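Local atomic coordinates of pectate lyase (Bacillus subtilis, PDB entry 5AMV), a protein that cleaves polygalacturonate by calcium-dependent beta-elimination, releasing oligosaccharides with an unsaturated galacturonosyl unit at their non-reducing ends. Residues D161-F166 / Y219-G224; C199-G204 / N240-H245. One frame throughout, in Å; residues are numbered along the deposited sequence. Where two conformers were deposited one is given.

Contact 1: D161-F166 / Y219-G224; sequences DAYDYF and YQHHDG. With CA (calcium ion), chain C; ACT (acetate ion), chain D.
Three hydrogen bonds join Asp161, Asp164 and the two histidines His221 and His222. His222 NE2 donates a hydrogen bond to Asp161 OD1 at 2.7 Å, with the acceptor close to the imidazole plane. The carboxylate is met on its anti side, and its plane stands 59° from the ring. Asp161 OD2 forms a salt bridge with Arg206, and His222 ND1 bonds to Asp208, so both groups are held at two points. His221 and Asp164 are paired twice. Asp164 N donates to His221 O at 2.8 Å, and His221 ND1 donates to Asp164 O, also at 2.8 Å and nearly straight. The second bond fixes the rotation of the His221 ring. Asp164 OD1 accepts from Phe166 N, which makes an Asx turn.

The aromatic contacts centre on Tyr163. Its CG lies anti to the backbone N (chi1 -173°), and its side chain runs alongside that of His221, pointing the same way. The two rings form an offset stack with centroids 4.2 Å apart. His221 CB adds a CH-pi contact over the same Tyr163 face, and Tyr163 OH sits over the centre of the imidazole. Tyr163 and His222 form an offset edge-to-face pair, the tyrosine edge toward the imidazole. Tyr163 OH donates to an acetate oxygen, OXT, at 2.6 Å; the acetate probably comes from the crystallisation liquor.

Water 1 bridges Tyr165 O and Tyr219 OH. Asp223 OD2 binds the cofactor calcium ion at 2.4 Å, with Asp184, Asp227 and waters 2, 3 and 4 as further ligands.

Residues 161-166 follow strand 158-160, and residues 219-224 lead into strand 226-229. Helix 105-121 meets Asp164 and Phe166, while helix 75-78 packs on Tyr165 and Phe166.

Contact 2: C199-G204 / N240-H245; sequences CTFNDG and NYYHDH
The rings of Phe201 and Tyr242 lie side by side on one face of the sheet, near parallel but slid apart, with centroids 5.0 Å apart. Phe201 CD2 reaches over one face of the tyrosine. Asn240 CB sits at the Phe201 edge. The row continues on both sides, since Phe201 meets the ring of Phe159 and Tyr242 that of Tyr273. On the other sheet face, Thr200 lies alongside Tyr241. One face of the His243 ring takes Asn202 CB, a CH-pi contact 3.8 Å from the centroid. At its edge, ND1 donates to Asp244 OD2. His243 CD2 also lies over the centre of the Tyr241 ring. The Asp203 carboxylate meets the edge of His245: ND1 donates to OD1 at 2.6 Å, on the syn side. His245 CG is anti to the backbone N (chi1 179°), and the side chain crosses that of Asp203 at about a right angle.

Strands 200-202 and 241-243 run parallel, their axes 4.7 Å apart at closest approach. They belong to neighbouring turns of the right-handed parallel beta-helix of polysaccharide lyase family 1. Equivalent positions stack from turn to turn, as the aromatic row does here.

Backbone bonds follow this register: Tyr241 N to Cys199 O, Phe201 N to Tyr241 O, and His243 N to Phe201 O at 2.9 Å. At the start of the pairing the acceptor is a side chain. Asn240 OD1 accepts a hydrogen bond from Cys199 N at 2.8 Å, in plane and on a lone pair, while Asn240 ND2 reaches Ile196 O. Asn202 OD1 accepts from Gly204 N, forming an Asx turn, and Asn202 ND2 bonds to Glu158. At the corner at Asp244, water 5 links Asp203 N to Asp244 O.

The centres of contact 1 and contact 2 are 14 Å apart. Their segments alternate along the chain: 161-166, 199-204, 219-224, then 240-245. Contact 2 joins strand to strand within the parallel beta-helix, and contact 1 joins the loop after strand 158-160 to the loop between strands 217-218 and 226-229. Strand 158-160 pairs with strand 200-202, so three successive turns are involved. The contacts touch directly: Asp161 N lies 2.9 Å from Asn202 O, a probable hydrogen bond, and His222 packs on Asp203. His245 NE2 makes a weak bond to Asp223 O. The side chain of His245 comes within about 9 Å of the calcium ion, so contact 2 lies close to the metal site.

Contact 1: D161-F166 / Y219-G224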
# COMPACT_ATOMS: atom_id res chain seq x y z
N ASP A 161 6.78 -1.72 8.82
CA ASP A 161 6.60 -0.72 9.86
C ASP A 161 6.98 0.69 9.41
O ASP A 161 7.96 1.28 9.89
CB ASP A 161 7.41 -1.16 11.11
CG ASP A 161 7.02 -0.39 12.37
OD1 ASP A 161 6.02 0.33 12.36
OD2 ASP A 161 7.75 -0.51 13.37
N ALA A 162 6.20 1.22 8.43
CA ALA A 162 6.35 2.60 8.03
C ALA A 162 5.61 3.47 9.09
O ALA A 162 4.38 3.67 9.03
CB ALA A 162 5.82 2.80 6.56
N TYR A 163 6.35 3.87 10.13
CA TYR A 163 5.79 4.33 11.39
C TYR A 163 5.97 5.83 11.52
O TYR A 163 7.08 6.35 11.32
CB TYR A 163 6.58 3.66 12.53
CG TYR A 163 6.08 3.86 13.95
CD1 TYR A 163 6.40 5.02 14.68
CD2 TYR A 163 5.22 2.91 14.55
CE1 TYR A 163 5.99 5.16 15.98
CE2 TYR A 163 4.79 3.06 15.88
CZ TYR A 163 5.15 4.22 16.57
OH TYR A 163 4.71 4.39 17.88
N ASP A 164 4.88 6.51 11.86
CA ASP A 164 4.93 7.98 12.01
C ASP A 164 4.85 8.30 13.49
O ASP A 164 3.85 7.97 14.16
CB ASP A 164 3.70 8.55 11.24
CG ASP A 164 3.64 10.05 11.19
OD1 ASP A 164 4.27 10.77 11.99
OD2 ASP A 164 2.89 10.53 10.29
N TYR A 165 5.88 8.98 14.01
CA TYR A 165 5.87 9.36 15.42
C TYR A 165 4.89 10.50 15.74
O TYR A 165 4.63 10.77 16.90
CB TYR A 165 7.25 9.80 15.89
CG TYR A 165 8.22 8.65 16.07
CD1 TYR A 165 8.02 7.72 17.10
CD2 TYR A 165 9.30 8.51 15.20
CE1 TYR A 165 8.91 6.65 17.26
CE2 TYR A 165 10.18 7.44 15.35
CZ TYR A 165 9.95 6.53 16.37
OH TYR A 165 10.83 5.48 16.49
N PHE A 166 4.34 11.17 14.72
CA PHE A 166 3.59 12.44 14.98
C PHE A 166 2.28 12.48 14.18
O PHE A 166 2.05 13.39 13.41
CB PHE A 166 4.45 13.67 14.63
CG PHE A 166 5.83 13.60 15.25
CD1 PHE A 166 5.99 13.85 16.65
CD2 PHE A 166 6.92 13.26 14.47
CE1 PHE A 166 7.28 13.72 17.23
CE2 PHE A 166 8.21 13.16 15.05
CZ PHE A 166 8.38 13.36 16.44
N TYR A 219 -4.69 6.01 18.27
CA TYR A 219 -3.56 6.88 17.91
C TYR A 219 -2.73 6.13 16.85
O TYR A 219 -1.77 5.43 17.18
CB TYR A 219 -2.80 7.20 19.16
CG TYR A 219 -1.72 8.26 19.01
CD1 TYR A 219 -2.03 9.53 18.53
CD2 TYR A 219 -0.43 8.00 19.49
CE1 TYR A 219 -1.03 10.53 18.45
CE2 TYR A 219 0.57 8.96 19.42
CZ TYR A 219 0.27 10.21 18.90
OH TYR A 219 1.29 11.14 18.86
N GLN A 220 -3.13 6.34 15.60
CA GLN A 220 -2.65 5.53 14.48
C GLN A 220 -1.29 5.99 13.96
O GLN A 220 -1.16 7.10 13.47
CB GLN A 220 -3.69 5.52 13.37
CG GLN A 220 -3.28 4.70 12.15
CD GLN A 220 -3.03 3.21 12.47
OE1 GLN A 220 -1.90 2.75 12.60
NE2 GLN A 220 -4.12 2.47 12.62
N HIS A 221 -0.30 5.09 14.04
CA HIS A 221 1.07 5.38 13.57
C HIS A 221 1.35 4.92 12.15
O HIS A 221 2.40 5.26 11.58
CB HIS A 221 2.09 4.72 14.49
CG HIS A 221 2.07 5.25 15.89
ND1 HIS A 221 2.63 6.46 16.22
CD2 HIS A 221 1.56 4.74 17.04
CE1 HIS A 221 2.46 6.69 17.51
NE2 HIS A 221 1.80 5.66 18.04
N HIS A 222 0.48 4.07 11.61
CA HIS A 222 0.65 3.62 10.22
C HIS A 222 -0.43 4.14 9.31
O HIS A 222 -1.54 4.45 9.77
CB HIS A 222 0.54 2.09 10.18
CG HIS A 222 1.57 1.41 11.00
ND1 HIS A 222 1.26 0.69 12.13
CD2 HIS A 222 2.92 1.37 10.89
CE1 HIS A 222 2.37 0.22 12.67
NE2 HIS A 222 3.39 0.60 11.93
N ASP A 223 -0.15 4.16 8.02
CA ASP A 223 -1.14 4.45 7.00
C ASP A 223 -1.31 3.21 6.09
O ASP A 223 -1.65 2.14 6.54
CB ASP A 223 -0.68 5.68 6.21
CG ASP A 223 -1.84 6.44 5.56
OD1 ASP A 223 -2.87 6.66 6.24
OD2 ASP A 223 -1.72 6.81 4.38
N GLY A 224 -1.05 3.40 4.80
CA GLY A 224 -1.17 2.29 3.81
C GLY A 224 0.06 1.41 3.62
O GLY A 224 1.11 1.65 4.24
CA CA C . -1.26 6.53 2.03
C ACT D . 6.22 6.18 20.27
O ACT D . 7.01 5.20 20.32
OXT ACT D . 5.65 6.45 19.17
CH3 ACT D . 6.02 7.03 21.50
O HOH W 1 3.82 12.28 19.20
O HOH W 2 -3.56 6.98 2.09
O HOH W 3 -1.50 7.49 -0.07
O HOH W 4 -0.03 8.38 2.78

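Contact 2: C199-G204 / N240-H245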
# COMPACT_ATOMS: atom_id res chain seq x y z
N CYS A 199 6.75 -8.94 -2.99
CA CYS A 199 7.15 -8.19 -1.82
C CYS A 199 6.25 -8.59 -0.64
O CYS A 199 5.19 -9.18 -0.84
CB CYS A 199 7.01 -6.68 -2.08
SG CYS A 199 8.24 -6.04 -3.20
N THR A 200 6.72 -8.33 0.58
CA THR A 200 5.95 -8.55 1.82
C THR A 200 5.80 -7.23 2.49
O THR A 200 6.72 -6.39 2.44
CB THR A 200 6.69 -9.58 2.71
OG1 THR A 200 6.65 -10.85 2.04
CG2 THR A 200 5.96 -9.71 4.07
N PHE A 201 4.63 -7.00 3.08
CA PHE A 201 4.34 -5.72 3.76
C PHE A 201 3.72 -6.06 5.11
O PHE A 201 2.74 -6.78 5.17
CB PHE A 201 3.34 -4.90 2.91
CG PHE A 201 3.82 -4.62 1.53
CD1 PHE A 201 4.59 -3.49 1.29
CD2 PHE A 201 3.53 -5.50 0.46
CE1 PHE A 201 5.07 -3.22 0.02
CE2 PHE A 201 4.02 -5.24 -0.85
CZ PHE A 201 4.78 -4.10 -1.08
N ASN A 202 4.30 -5.53 6.19
CA ASN A 202 3.75 -5.76 7.53
C ASN A 202 4.11 -4.61 8.46
O ASN A 202 4.80 -3.68 8.07
CB ASN A 202 4.22 -7.15 8.09
CG ASN A 202 5.74 -7.25 8.14
OD1 ASN A 202 6.39 -6.41 8.77
ND2 ASN A 202 6.32 -8.25 7.48
N ASP A 203 3.70 -4.72 9.72
CA ASP A 203 3.95 -3.62 10.67
C ASP A 203 5.13 -3.90 11.61
O ASP A 203 5.24 -3.28 12.67
CB ASP A 203 2.65 -3.30 11.44
CG ASP A 203 1.65 -2.54 10.59
OD1 ASP A 203 2.01 -2.10 9.45
OD2 ASP A 203 0.50 -2.37 11.06
N GLY A 204 6.00 -4.85 11.25
CA GLY A 204 7.23 -5.12 11.98
C GLY A 204 6.92 -5.48 13.42
O GLY A 204 6.00 -6.26 13.68
N ASN A 240 2.25 -10.52 -3.95
CA ASN A 240 2.72 -9.90 -2.74
C ASN A 240 2.06 -10.47 -1.51
O ASN A 240 0.96 -11.03 -1.62
CB ASN A 240 2.54 -8.38 -2.78
CG ASN A 240 3.21 -7.75 -3.98
OD1 ASN A 240 4.44 -7.69 -4.07
ND2 ASN A 240 2.39 -7.28 -4.92
N TYR A 241 2.69 -10.30 -0.35
CA TYR A 241 2.15 -10.84 0.90
C TYR A 241 1.95 -9.69 1.89
O TYR A 241 2.92 -9.15 2.45
CB TYR A 241 3.09 -11.92 1.48
CG TYR A 241 2.62 -12.62 2.75
CD1 TYR A 241 1.28 -12.54 3.21
CD2 TYR A 241 3.52 -13.41 3.48
CE1 TYR A 241 0.88 -13.19 4.37
CE2 TYR A 241 3.12 -14.07 4.64
CZ TYR A 241 1.79 -13.97 5.05
OH TYR A 241 1.39 -14.60 6.19
N TYR A 242 0.69 -9.29 2.06
CA TYR A 242 0.34 -8.24 3.00
C TYR A 242 -0.13 -8.91 4.28
O TYR A 242 -1.03 -9.77 4.25
CB TYR A 242 -0.84 -7.47 2.42
CG TYR A 242 -0.60 -6.78 1.09
CD1 TYR A 242 -0.87 -7.42 -0.12
CD2 TYR A 242 -0.14 -5.46 1.05
CE1 TYR A 242 -0.67 -6.76 -1.35
CE2 TYR A 242 -0.00 -4.78 -0.18
CZ TYR A 242 -0.26 -5.43 -1.33
OH TYR A 242 -0.15 -4.85 -2.57
N HIS A 243 0.46 -8.54 5.43
CA HIS A 243 0.02 -9.18 6.67
C HIS A 243 0.13 -8.31 7.91
O HIS A 243 1.03 -7.48 7.99
CB HIS A 243 0.56 -10.59 6.90
CG HIS A 243 2.03 -10.67 7.14
ND1 HIS A 243 2.56 -10.65 8.42
CD2 HIS A 243 3.07 -10.86 6.30
CE1 HIS A 243 3.88 -10.77 8.35
NE2 HIS A 243 4.21 -10.92 7.08
N ASP A 244 -0.82 -8.49 8.82
CA ASP A 244 -0.79 -7.85 10.17
C ASP A 244 -0.68 -6.33 10.00
O ASP A 244 0.35 -5.70 10.33
CB ASP A 244 0.36 -8.46 11.00
CG ASP A 244 0.17 -9.92 11.19
OD1 ASP A 244 -0.82 -10.33 11.84
OD2 ASP A 244 0.94 -10.69 10.60
N HIS A 245 -1.75 -5.75 9.46
CA HIS A 245 -1.78 -4.33 9.15
C HIS A 245 -3.26 -3.91 9.01
O HIS A 245 -4.11 -4.76 8.69
CB HIS A 245 -0.98 -4.06 7.85
CG HIS A 245 -0.97 -2.62 7.43
ND1 HIS A 245 -0.00 -1.72 7.82
CD2 HIS A 245 -1.87 -1.92 6.70
CE1 HIS A 245 -0.29 -0.53 7.33
NE2 HIS A 245 -1.42 -0.61 6.66
O HOH W 5 2.90 -6.74 11.55